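Local atomic coordinates of cysteine protease-like VirA (Shigella flexneri, PDB entry 3EB8), a protein that acts as a secreted virulence effector needed for bacterial entry into epithelial cells and later spreading, once classed as a tubulin protease but indicated not to be one. Residues 103-108 and 266-272; 160-165 and 218-223; 166-172 and 200-205; 257-262 and 309-313. The contacts are given in a common frame with arbitrary orientation. Residue numbers count along the deposited sequence, not the author numbering.

Contact 1: 103-108 and 266-272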
# COMPACT_ATOMS: atom_id res chain seq x y z
N PHE A 103 -23.20 -10.06 9.19
CA PHE A 103 -23.18 -8.82 9.97
C PHE A 103 -23.08 -9.14 11.45
O PHE A 103 -23.37 -8.30 12.29
CB PHE A 103 -24.42 -7.98 9.68
CG PHE A 103 -24.51 -7.50 8.26
CD1 PHE A 103 -25.59 -7.86 7.46
CD2 PHE A 103 -23.51 -6.71 7.71
CE1 PHE A 103 -25.69 -7.41 6.15
CE2 PHE A 103 -23.60 -6.25 6.40
CZ PHE A 103 -24.69 -6.61 5.62
N LYS A 104 -22.64 -10.35 11.74
CA LYS A 104 -22.43 -10.79 13.11
C LYS A 104 -20.95 -11.04 13.43
O LYS A 104 -20.63 -11.80 14.33
CB LYS A 104 -23.27 -12.05 13.39
CG LYS A 104 -24.79 -11.82 13.22
CD LYS A 104 -25.59 -13.11 13.34
CE LYS A 104 -27.06 -12.88 13.00
NZ LYS A 104 -27.95 -14.00 13.46
N THR A 105 -20.06 -10.38 12.68
CA THR A 105 -18.61 -10.45 12.91
C THR A 105 -18.04 -9.06 13.18
O THR A 105 -18.61 -8.04 12.79
CB THR A 105 -17.86 -11.09 11.73
OG1 THR A 105 -18.51 -12.30 11.36
CG2 THR A 105 -16.44 -11.42 12.14
N HIS A 106 -16.89 -9.03 13.84
CA HIS A 106 -16.27 -7.78 14.26
C HIS A 106 -15.05 -7.46 13.41
O HIS A 106 -14.42 -6.43 13.59
CB HIS A 106 -15.86 -7.90 15.73
CG HIS A 106 -14.84 -8.97 15.99
ND1 HIS A 106 -15.18 -10.28 16.23
CD2 HIS A 106 -13.49 -8.92 16.03
CE1 HIS A 106 -14.09 -11.00 16.42
NE2 HIS A 106 -13.04 -10.19 16.30
N LYS A 107 -14.72 -8.34 12.47
CA LYS A 107 -13.52 -8.17 11.64
C LYS A 107 -13.71 -8.75 10.23
O LYS A 107 -14.55 -9.65 10.04
CB LYS A 107 -12.32 -8.83 12.32
CG LYS A 107 -12.45 -10.36 12.48
CD LYS A 107 -11.24 -10.97 13.18
CE LYS A 107 -11.43 -12.46 13.43
NZ LYS A 107 -12.56 -12.76 14.36
N PRO A 108 -12.93 -8.27 9.26
CA PRO A 108 -13.03 -8.82 7.90
C PRO A 108 -12.63 -10.27 7.91
O PRO A 108 -11.76 -10.64 8.71
CB PRO A 108 -12.00 -8.02 7.11
CG PRO A 108 -11.76 -6.76 7.91
CD PRO A 108 -12.00 -7.13 9.34
N MET A 266 -25.50 -3.27 10.70
CA MET A 266 -24.99 -3.79 11.96
C MET A 266 -24.77 -2.71 13.02
O MET A 266 -23.63 -2.47 13.45
CB MET A 266 -23.71 -4.58 11.73
CG MET A 266 -22.72 -3.91 10.79
SD MET A 266 -21.57 -5.07 9.98
CE MET A 266 -20.87 -5.94 11.38
N PRO A 267 -25.87 -2.06 13.46
CA PRO A 267 -25.86 -0.99 14.46
C PRO A 267 -25.31 -1.50 15.79
O PRO A 267 -24.59 -0.79 16.48
CB PRO A 267 -27.35 -0.64 14.63
CG PRO A 267 -28.08 -1.31 13.55
CD PRO A 267 -27.23 -2.45 13.06
N GLU A 268 -25.65 -2.74 16.14
CA GLU A 268 -25.30 -3.32 17.43
C GLU A 268 -23.90 -3.92 17.41
O GLU A 268 -23.19 -3.90 18.41
CB GLU A 268 -26.34 -4.38 17.85
CG GLU A 268 -26.19 -5.75 17.18
CD GLU A 268 -26.28 -5.71 15.66
OE1 GLU A 268 -26.91 -4.78 15.12
OE2 GLU A 268 -25.71 -6.60 14.99
N GLN A 269 -23.50 -4.43 16.25
CA GLN A 269 -22.22 -5.12 16.10
C GLN A 269 -21.02 -4.21 16.29
O GLN A 269 -21.03 -3.05 15.90
CB GLN A 269 -22.14 -5.83 14.75
CG GLN A 269 -20.98 -6.79 14.64
CD GLN A 269 -21.09 -7.96 15.61
OE1 GLN A 269 -20.11 -8.34 16.24
NE2 GLN A 269 -22.29 -8.53 15.72
N ARG A 270 -19.96 -4.77 16.86
CA ARG A 270 -18.80 -4.02 17.36
C ARG A 270 -17.81 -3.48 16.32
O ARG A 270 -17.40 -2.32 16.40
CB ARG A 270 -18.05 -4.90 18.36
CG ARG A 270 -16.71 -4.37 18.81
CD ARG A 270 -16.00 -5.40 19.67
NE ARG A 270 -14.54 -5.31 19.56
CZ ARG A 270 -13.79 -6.14 18.84
NH1 ARG A 270 -14.36 -7.15 18.19
NH2 ARG A 270 -12.47 -5.99 18.79
N VAL A 271 -17.41 -4.32 15.37
CA VAL A 271 -16.48 -3.94 14.27
C VAL A 271 -15.16 -3.23 14.62
O VAL A 271 -15.13 -2.04 14.96
CB VAL A 271 -17.18 -3.15 13.14
CG1 VAL A 271 -16.26 -3.08 11.93
CG2 VAL A 271 -18.49 -3.81 12.78
N ILE A 272 -14.06 -3.96 14.48
CA ILE A 272 -12.74 -3.40 14.67
C ILE A 272 -12.54 -2.27 13.68
O ILE A 272 -13.05 -2.31 12.57
CB ILE A 272 -11.62 -4.45 14.44
CG1 ILE A 272 -11.55 -4.84 12.97
CG2 ILE A 272 -11.84 -5.68 15.32
CD1 ILE A 272 -10.31 -5.65 12.63
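Two irregular loops meet here at the protein surface, one following strand 94-97, the other leaving helix 245-265 at the end of the region assigned to tubulin binding. At one end the contact is Met-aromatic: Met-266 SD lies 3.4 Å from Phe-103 CD2 and 4.7 Å from the ring centroid, 77° off the normal, so sulfur meets the ring edge. Thr-105 O faces Met-266 CE at 3.4 Å and Gln-269 CG at 3.3 Å. Backbone pairing is confined to the other end, where Ile-272 N donates to His-106 O (2.7 Å, 170° at hydrogen); Val-271 CA adds a CH···O contact to that same His-106 O at 3.3 Å. Positive phi at Val-271 (51°) accompanies a CA-to-CB bond turned away, and its side chain packs on Ile-311. Ile-272 CD1 then covers Lys-107 CB (3.8 Å) and Pro-108 CD (4.0 Å). One nearly linear bond and 469 Å² of buried surface describe loop-to-loop packing beside strands 300-312 and 315-327 of the mixed sheet.

Contact 2: 160-165 and 218-223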
# COMPACT_ATOMS: atom_id res chain seq x y z
N PHE A 160 10.79 -6.00 2.23
CA PHE A 160 11.75 -5.35 1.36
C PHE A 160 11.98 -6.24 0.15
O PHE A 160 12.34 -7.41 0.29
CB PHE A 160 13.08 -5.08 2.06
CG PHE A 160 14.10 -4.47 1.16
CD1 PHE A 160 14.25 -3.11 1.07
CD2 PHE A 160 14.91 -5.27 0.39
CE1 PHE A 160 15.18 -2.56 0.23
CE2 PHE A 160 15.84 -4.71 -0.45
CZ PHE A 160 15.98 -3.37 -0.53
N ASN A 161 11.75 -5.69 -1.04
CA ASN A 161 11.89 -6.47 -2.27
C ASN A 161 11.25 -7.85 -2.21
O ASN A 161 11.88 -8.85 -2.51
CB ASN A 161 13.35 -6.56 -2.70
CG ASN A 161 13.69 -5.59 -3.82
OD1 ASN A 161 13.30 -5.83 -4.97
ND2 ASN A 161 14.39 -4.50 -3.50
N ASN A 162 9.98 -7.89 -1.81
CA ASN A 162 9.23 -9.15 -1.79
C ASN A 162 9.71 -10.14 -0.75
O ASN A 162 9.46 -11.34 -0.86
CB ASN A 162 9.24 -9.79 -3.17
CG ASN A 162 8.20 -9.19 -4.08
OD1 ASN A 162 7.02 -9.09 -3.73
ND2 ASN A 162 8.63 -8.77 -5.28
N ILE A 163 10.41 -9.64 0.26
CA ILE A 163 10.89 -10.48 1.34
C ILE A 163 10.22 -10.05 2.63
O ILE A 163 10.40 -8.91 3.07
CB ILE A 163 12.40 -10.34 1.51
CG1 ILE A 163 13.13 -10.74 0.22
CG2 ILE A 163 12.90 -11.14 2.70
CD1 ILE A 163 14.56 -10.22 0.14
N GLU A 164 9.43 -10.93 3.24
CA GLU A 164 8.83 -10.57 4.51
C GLU A 164 9.91 -10.36 5.58
O GLU A 164 10.71 -11.24 5.86
CB GLU A 164 7.79 -11.59 4.98
CG GLU A 164 7.25 -11.27 6.37
CD GLU A 164 5.88 -11.89 6.67
OE1 GLU A 164 5.20 -11.38 7.58
OE2 GLU A 164 5.49 -12.86 5.99
N ILE A 165 9.93 -9.16 6.13
CA ILE A 165 10.76 -8.89 7.29
C ILE A 165 9.98 -9.30 8.54
O ILE A 165 8.91 -8.77 8.84
CB ILE A 165 11.12 -7.40 7.38
CG1 ILE A 165 11.85 -6.96 6.11
CG2 ILE A 165 11.98 -7.13 8.62
CD1 ILE A 165 12.39 -5.55 6.16
N LEU A 218 21.68 -8.77 3.64
CA LEU A 218 20.84 -7.74 3.08
C LEU A 218 20.33 -6.81 4.17
O LEU A 218 20.50 -5.59 4.10
CB LEU A 218 19.67 -8.39 2.34
CG LEU A 218 18.65 -7.48 1.66
CD1 LEU A 218 19.39 -6.50 0.77
CD2 LEU A 218 17.66 -8.31 0.85
N PHE A 219 19.70 -7.39 5.20
CA PHE A 219 19.13 -6.57 6.25
C PHE A 219 20.18 -5.93 7.14
O PHE A 219 19.91 -4.96 7.80
CB PHE A 219 18.10 -7.35 7.09
CG PHE A 219 16.94 -7.82 6.29
CD1 PHE A 219 16.55 -9.15 6.32
CD2 PHE A 219 16.25 -6.95 5.46
CE1 PHE A 219 15.48 -9.60 5.55
CE2 PHE A 219 15.18 -7.39 4.69
CZ PHE A 219 14.79 -8.72 4.74
N THR A 220 21.38 -6.49 7.14
CA THR A 220 22.46 -5.87 7.91
C THR A 220 22.86 -4.54 7.30
O THR A 220 23.10 -3.56 8.01
CB THR A 220 23.70 -6.79 8.02
OG1 THR A 220 23.40 -7.90 8.87
CG2 THR A 220 24.88 -6.03 8.61
N SER A 221 22.92 -4.52 5.97
CA SER A 221 23.26 -3.32 5.22
C SER A 221 22.15 -2.29 5.34
O SER A 221 22.37 -1.19 5.83
CB SER A 221 23.54 -3.67 3.76
OG SER A 221 23.45 -2.52 2.94
N LEU A 222 20.94 -2.64 4.91
CA LEU A 222 19.79 -1.82 5.27
C LEU A 222 19.87 -1.87 6.78
O LEU A 222 20.66 -2.64 7.32
CB LEU A 222 18.50 -2.47 4.81
CG LEU A 222 18.35 -2.99 3.38
CD1 LEU A 222 17.10 -3.87 3.26
CD2 LEU A 222 18.31 -1.83 2.41
N PHE A 223 19.10 -1.07 7.48
CA PHE A 223 19.12 -1.09 8.95
C PHE A 223 20.22 -0.18 9.48
O PHE A 223 20.08 0.41 10.55
CB PHE A 223 19.31 -2.51 9.52
CG PHE A 223 18.05 -3.36 9.53
CD1 PHE A 223 17.09 -3.24 8.54
CD2 PHE A 223 17.86 -4.31 10.53
CE1 PHE A 223 15.96 -4.04 8.55
CE2 PHE A 223 16.71 -5.11 10.55
CZ PHE A 223 15.77 -4.97 9.55
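A row of hairpin side chains forms the uneven surface into which the end of helix 210-221 fits. Phe-219 is the main projection: its ring edge reaches Ile-163 CG2 from CZ (3.7 Å) and Phe-160 CB from CE2 (4.1 Å), while Ile-165 CG1 approaches CE2 at 3.6 Å, so three side chains line the hollow that takes it. Immediately before it in the chain, Leu-218 places CD2 between Ile-163 CD1 (3.7 Å) and Phe-160 CD2 (4.1 Å). Leu-222, the first residue past the helix, lies over one face of the Phe-160 ring in a CH-pi contact: CD1 stands 3.6 Å from the centroid, only 8° off the normal. Phe-223 adds a looser touch, its CZ 4.5 Å from Ile-165 CG2. Tyr-300 touches both Phe-160 and Leu-222, and Phe-205 packs on Phe-219. The fit is entirely apolar and buries 330 Å². Reciprocal bonds, Phe-160 N to Ile-163 O (3.1 Å) and Ile-163 N to Phe-160 O (2.9 Å), close a two-residue beta hairpin with a type I' turn.

Contact 3: 166-172 and 200-205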
# COMPACT_ATOMS: atom_id res chain seq x y z
N PRO A 166 10.52 -10.27 9.27
CA PRO A 166 9.79 -10.78 10.43
C PRO A 166 9.47 -9.64 11.39
O PRO A 166 10.34 -8.81 11.67
CB PRO A 166 10.80 -11.74 11.07
CG PRO A 166 11.69 -12.16 9.94
CD PRO A 166 11.78 -10.98 9.02
N LEU A 167 8.24 -9.61 11.89
CA LEU A 167 7.77 -8.55 12.78
C LEU A 167 8.57 -8.42 14.06
O LEU A 167 8.79 -7.31 14.56
CB LEU A 167 6.28 -8.73 13.09
CG LEU A 167 5.33 -8.22 12.00
CD1 LEU A 167 3.92 -8.77 12.17
CD2 LEU A 167 5.32 -6.69 11.94
N LYS A 168 9.01 -9.54 14.61
CA LYS A 168 9.81 -9.52 15.83
C LYS A 168 11.12 -8.76 15.57
O LYS A 168 11.64 -8.06 16.45
CB LYS A 168 10.07 -10.95 16.32
CG LYS A 168 11.06 -11.07 17.48
CD LYS A 168 10.49 -10.48 18.77
CE LYS A 168 11.33 -10.88 19.98
NZ LYS A 168 12.79 -10.72 19.72
N LEU A 169 11.65 -8.90 14.37
CA LEU A 169 12.87 -8.22 13.97
C LEU A 169 12.62 -6.73 13.82
O LEU A 169 13.49 -5.92 14.14
CB LEU A 169 13.39 -8.77 12.64
CG LEU A 169 14.55 -8.02 12.01
CD1 LEU A 169 15.68 -7.85 13.01
CD2 LEU A 169 15.02 -8.75 10.77
N ILE A 170 11.44 -6.37 13.32
CA ILE A 170 11.08 -4.96 13.28
C ILE A 170 10.98 -4.40 14.70
O ILE A 170 11.50 -3.32 14.98
CB ILE A 170 9.75 -4.71 12.55
CG1 ILE A 170 9.80 -5.26 11.11
CG2 ILE A 170 9.40 -3.23 12.61
CD1 ILE A 170 10.65 -4.47 10.16
N ALA A 171 10.33 -5.14 15.60
CA ALA A 171 10.20 -4.69 16.98
C ALA A 171 11.57 -4.55 17.65
O ALA A 171 11.81 -3.61 18.39
CB ALA A 171 9.31 -5.64 17.78
N ASP A 172 12.48 -5.49 17.38
CA ASP A 172 13.82 -5.39 17.95
C ASP A 172 14.57 -4.17 17.39
O ASP A 172 15.28 -3.49 18.12
CB ASP A 172 14.63 -6.67 17.70
CG ASP A 172 14.14 -7.85 18.51
OD1 ASP A 172 13.32 -7.65 19.44
OD2 ASP A 172 14.58 -8.99 18.22
N ILE A 200 20.56 -8.13 16.73
CA ILE A 200 19.17 -8.38 16.37
C ILE A 200 19.01 -9.34 15.20
O ILE A 200 18.28 -10.34 15.29
CB ILE A 200 18.51 -7.07 15.93
CG1 ILE A 200 18.73 -5.98 16.97
CG2 ILE A 200 17.05 -7.28 15.70
CD1 ILE A 200 18.18 -4.64 16.52
N ILE A 201 19.67 -9.02 14.09
CA ILE A 201 19.56 -9.78 12.86
C ILE A 201 19.83 -11.25 13.14
O ILE A 201 19.04 -12.12 12.76
CB ILE A 201 20.49 -9.22 11.76
CG1 ILE A 201 19.78 -8.08 11.04
CG2 ILE A 201 20.90 -10.29 10.75
CD1 ILE A 201 20.71 -7.08 10.40
N ASN A 202 20.94 -11.51 13.83
CA ASN A 202 21.30 -12.88 14.18
C ASN A 202 20.35 -13.53 15.18
O ASN A 202 20.13 -14.74 15.12
CB ASN A 202 22.76 -12.97 14.63
CG ASN A 202 23.70 -13.20 13.47
OD1 ASN A 202 23.49 -14.11 12.66
ND2 ASN A 202 24.74 -12.38 13.37
N SER A 203 19.78 -12.73 16.09
CA SER A 203 18.76 -13.24 17.00
C SER A 203 17.53 -13.74 16.24
O SER A 203 16.88 -14.69 16.66
CB SER A 203 18.32 -12.15 18.00
OG SER A 203 19.23 -12.02 19.09
N ASN A 204 17.22 -13.09 15.12
CA ASN A 204 15.97 -13.36 14.40
C ASN A 204 16.12 -14.21 13.16
O ASN A 204 15.14 -14.51 12.48
CB ASN A 204 15.26 -12.06 14.02
CG ASN A 204 14.52 -11.44 15.18
OD1 ASN A 204 13.47 -11.94 15.60
ND2 ASN A 204 15.07 -10.36 15.72
N PHE A 205 17.36 -14.59 12.85
CA PHE A 205 17.64 -15.46 11.72
C PHE A 205 18.61 -16.58 12.12
O PHE A 205 19.81 -16.49 11.88
CB PHE A 205 18.21 -14.66 10.55
CG PHE A 205 17.18 -13.86 9.79
CD1 PHE A 205 17.35 -12.49 9.61
CD2 PHE A 205 16.06 -14.46 9.26
CE1 PHE A 205 16.41 -11.74 8.91
CE2 PHE A 205 15.12 -13.71 8.56
CZ PHE A 205 15.29 -12.35 8.39
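Helices 167-172 and 200-204 run nearly antiparallel: their N-to-C directions differ by 156° and their axes approach to 9.7 Å. The register sets CA of Leu-169 6.0 Å from CA of Asn-204, and CA of Asp-172 6.3 Å from CA of Ile-200. Pro-166 occupies the N-cap position of the first helix. Across the interface, Asn-204 ND2 donates to Asp-172 OD2 (2.9 Å, 155°) and, within its own helix, to Ile-200 O (3.2 Å), so one amide spans the gap while staying tied to the preceding turn. Asp-172 OD2 also forms a salt bridge with Lys-168 NZ (2.9 Å), an i to i+4 pair within the helix; Lys-168 CG lies 3.2 Å from Asn-204 OD1. The apolar side is filled by Leu-169, whose CD2 sits 3.8 Å from Phe-205 CE1, and by Pro-166 CD, 3.8 Å from Phe-205 CZ. Phe-219 and Phe-223 continue this apolar side. Burying 372 Å², the geometry is that of an antiparallel helix pair, with helix 210-221 packed against Ile-201 and Phe-205.

Contact 4: 257-262 and 309-313; sequences ENIENR and SHITC
Ile-311 overlaps the helix face made by Asn-258, Asn-261 and Arg-262, its CA-to-CB bond pointing toward them. Build 257-262 (ENIENR) as continuous helix, phi near -60° and psi near -45°, and 309-312 as extended strand (phi/psi -143°/116° at His-310, -76°/127° at Ile-311); the short axes pass 6.7 Å apart at 54°. CA of Asn-258 and CA of Ile-311 stand 5.1 Å apart. Ile-311 takes chi1 and chi2 both m, bringing CG2 3.9 Å from Asn-261 CB and CG1 4.0 Å from Arg-262 CB. Asn-261, chi1 m with chi2 -24°, directs ND2 to Ile-311 O in a hydrogen bond of 2.7 Å and 165°. His-310, chi1 t and chi2 -104°, sets CD2 3.3 Å from Asn-258 CB and CE1 2.9 Å from Glu-257 OE1; its NE2 is hydrogen-bonded to Ile-254 O. The CA-to-CB bond of Thr-312 is turned away from the helix, and its OG1 hydrogen-bonds Ser-355 OG; Arg-262 reaches Gln-269 O. The whole marks alpha/beta packing of a helix obliquely across a sheet.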
# COMPACT_ATOMS: atom_id res chain seq x y z
N GLU A 257 -20.39 6.43 3.56
CA GLU A 257 -20.96 5.15 3.15
C GLU A 257 -20.71 4.07 4.20
O GLU A 257 -21.57 3.25 4.48
CB GLU A 257 -20.39 4.73 1.79
CG GLU A 257 -20.32 3.23 1.58
CD GLU A 257 -19.92 2.86 0.15
OE1 GLU A 257 -19.30 1.77 -0.05
OE2 GLU A 257 -20.23 3.67 -0.76
N ASN A 258 -19.52 4.07 4.78
CA ASN A 258 -19.25 3.14 5.87
C ASN A 258 -20.27 3.34 7.00
O ASN A 258 -20.87 2.38 7.48
CB ASN A 258 -17.82 3.29 6.40
CG ASN A 258 -17.58 2.44 7.63
OD1 ASN A 258 -17.28 2.95 8.70
ND2 ASN A 258 -17.73 1.12 7.49
N ILE A 259 -20.46 4.58 7.41
CA ILE A 259 -21.39 4.90 8.49
C ILE A 259 -22.83 4.50 8.18
O ILE A 259 -23.55 3.96 9.04
CB ILE A 259 -21.41 6.39 8.80
CG1 ILE A 259 -20.14 6.82 9.51
CG2 ILE A 259 -22.61 6.73 9.64
CD1 ILE A 259 -20.18 8.27 9.90
N GLU A 260 -23.28 4.78 6.96
CA GLU A 260 -24.65 4.42 6.57
C GLU A 260 -24.87 2.91 6.61
O GLU A 260 -25.88 2.43 7.12
CB GLU A 260 -24.98 4.93 5.17
CG GLU A 260 -25.74 6.25 5.14
CD GLU A 260 -24.82 7.46 5.12
OE1 GLU A 260 -24.04 7.64 6.09
OE2 GLU A 260 -24.89 8.25 4.15
N ASN A 261 -23.94 2.16 6.04
CA ASN A 261 -24.06 0.72 6.02
C ASN A 261 -24.00 0.14 7.44
O ASN A 261 -24.72 -0.80 7.77
CB ASN A 261 -23.01 0.10 5.11
CG ASN A 261 -23.04 0.70 3.71
OD1 ASN A 261 -24.06 1.23 3.28
ND2 ASN A 261 -21.92 0.62 3.00
N ARG A 262 -23.14 0.71 8.28
CA ARG A 262 -23.04 0.26 9.65
C ARG A 262 -24.39 0.44 10.37
O ARG A 262 -24.95 -0.51 10.94
CB ARG A 262 -21.90 0.99 10.36
CG ARG A 262 -21.85 0.72 11.83
CD ARG A 262 -20.44 0.53 12.32
NE ARG A 262 -20.43 -0.14 13.60
CZ ARG A 262 -19.34 -0.28 14.35
NH1 ARG A 262 -18.19 0.21 13.92
NH2 ARG A 262 -19.42 -0.90 15.51
N SER A 309 -11.40 -0.94 8.26
CA SER A 309 -12.59 -1.74 7.96
C SER A 309 -13.67 -0.85 7.33
O SER A 309 -13.74 0.35 7.64
CB SER A 309 -13.12 -2.38 9.23
OG SER A 309 -13.69 -1.38 10.04
N HIS A 310 -14.50 -1.44 6.48
CA HIS A 310 -15.55 -0.71 5.78
C HIS A 310 -16.80 -1.58 5.66
O HIS A 310 -16.76 -2.62 4.99
CB HIS A 310 -15.08 -0.32 4.37
CG HIS A 310 -16.00 0.63 3.68
ND1 HIS A 310 -16.86 0.25 2.67
CD2 HIS A 310 -16.22 1.96 3.87
CE1 HIS A 310 -17.56 1.30 2.26
NE2 HIS A 310 -17.19 2.35 2.98
N ILE A 311 -17.90 -1.18 6.29
CA ILE A 311 -19.11 -1.98 6.19
C ILE A 311 -19.76 -1.78 4.84
O ILE A 311 -19.99 -0.65 4.41
CB ILE A 311 -20.13 -1.67 7.31
CG1 ILE A 311 -19.44 -1.67 8.68
CG2 ILE A 311 -21.28 -2.67 7.28
CD1 ILE A 311 -18.58 -2.90 8.93
N THR A 312 -20.03 -2.88 4.15
CA THR A 312 -20.71 -2.85 2.87
C THR A 312 -22.07 -3.50 3.06
O THR A 312 -22.41 -3.93 4.16
CB THR A 312 -19.95 -3.66 1.80
OG1 THR A 312 -20.00 -5.06 2.14
CG2 THR A 312 -18.49 -3.20 1.70
N CYS A 313 -22.84 -3.57 1.98
CA CYS A 313 -24.15 -4.20 2.04
C CYS A 313 -24.07 -5.72 2.19
O CYS A 313 -25.10 -6.39 2.30
CB CYS A 313 -24.94 -3.86 0.77
SG CYS A 313 -24.07 -4.47 -0.65

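From the N terminus, 103-108 is the first segment, and it waits 158 residues for 266-272 to close contact 1. Within that span 160-165 meets 218-223 in contact 2, and contact 3 closes inside contact 2, joining the helix that follows the hairpin to helix 194-204. Contacts 2 and 3 touch, for instance through Phe-219 CD1 and Phe-205 CE1 (3.7 Å), forming one hairpin-and-helix unit. Contact 4 crosses contact 1: 257-262 precedes 266-272, while 309-313 follows it. Arg-262 NH2 joins them through Gln-269 O at 2.7 Å. Contacts 2 and 4, centres 37 Å apart, reach the same mixed sheet on opposite sides of the chain's centre.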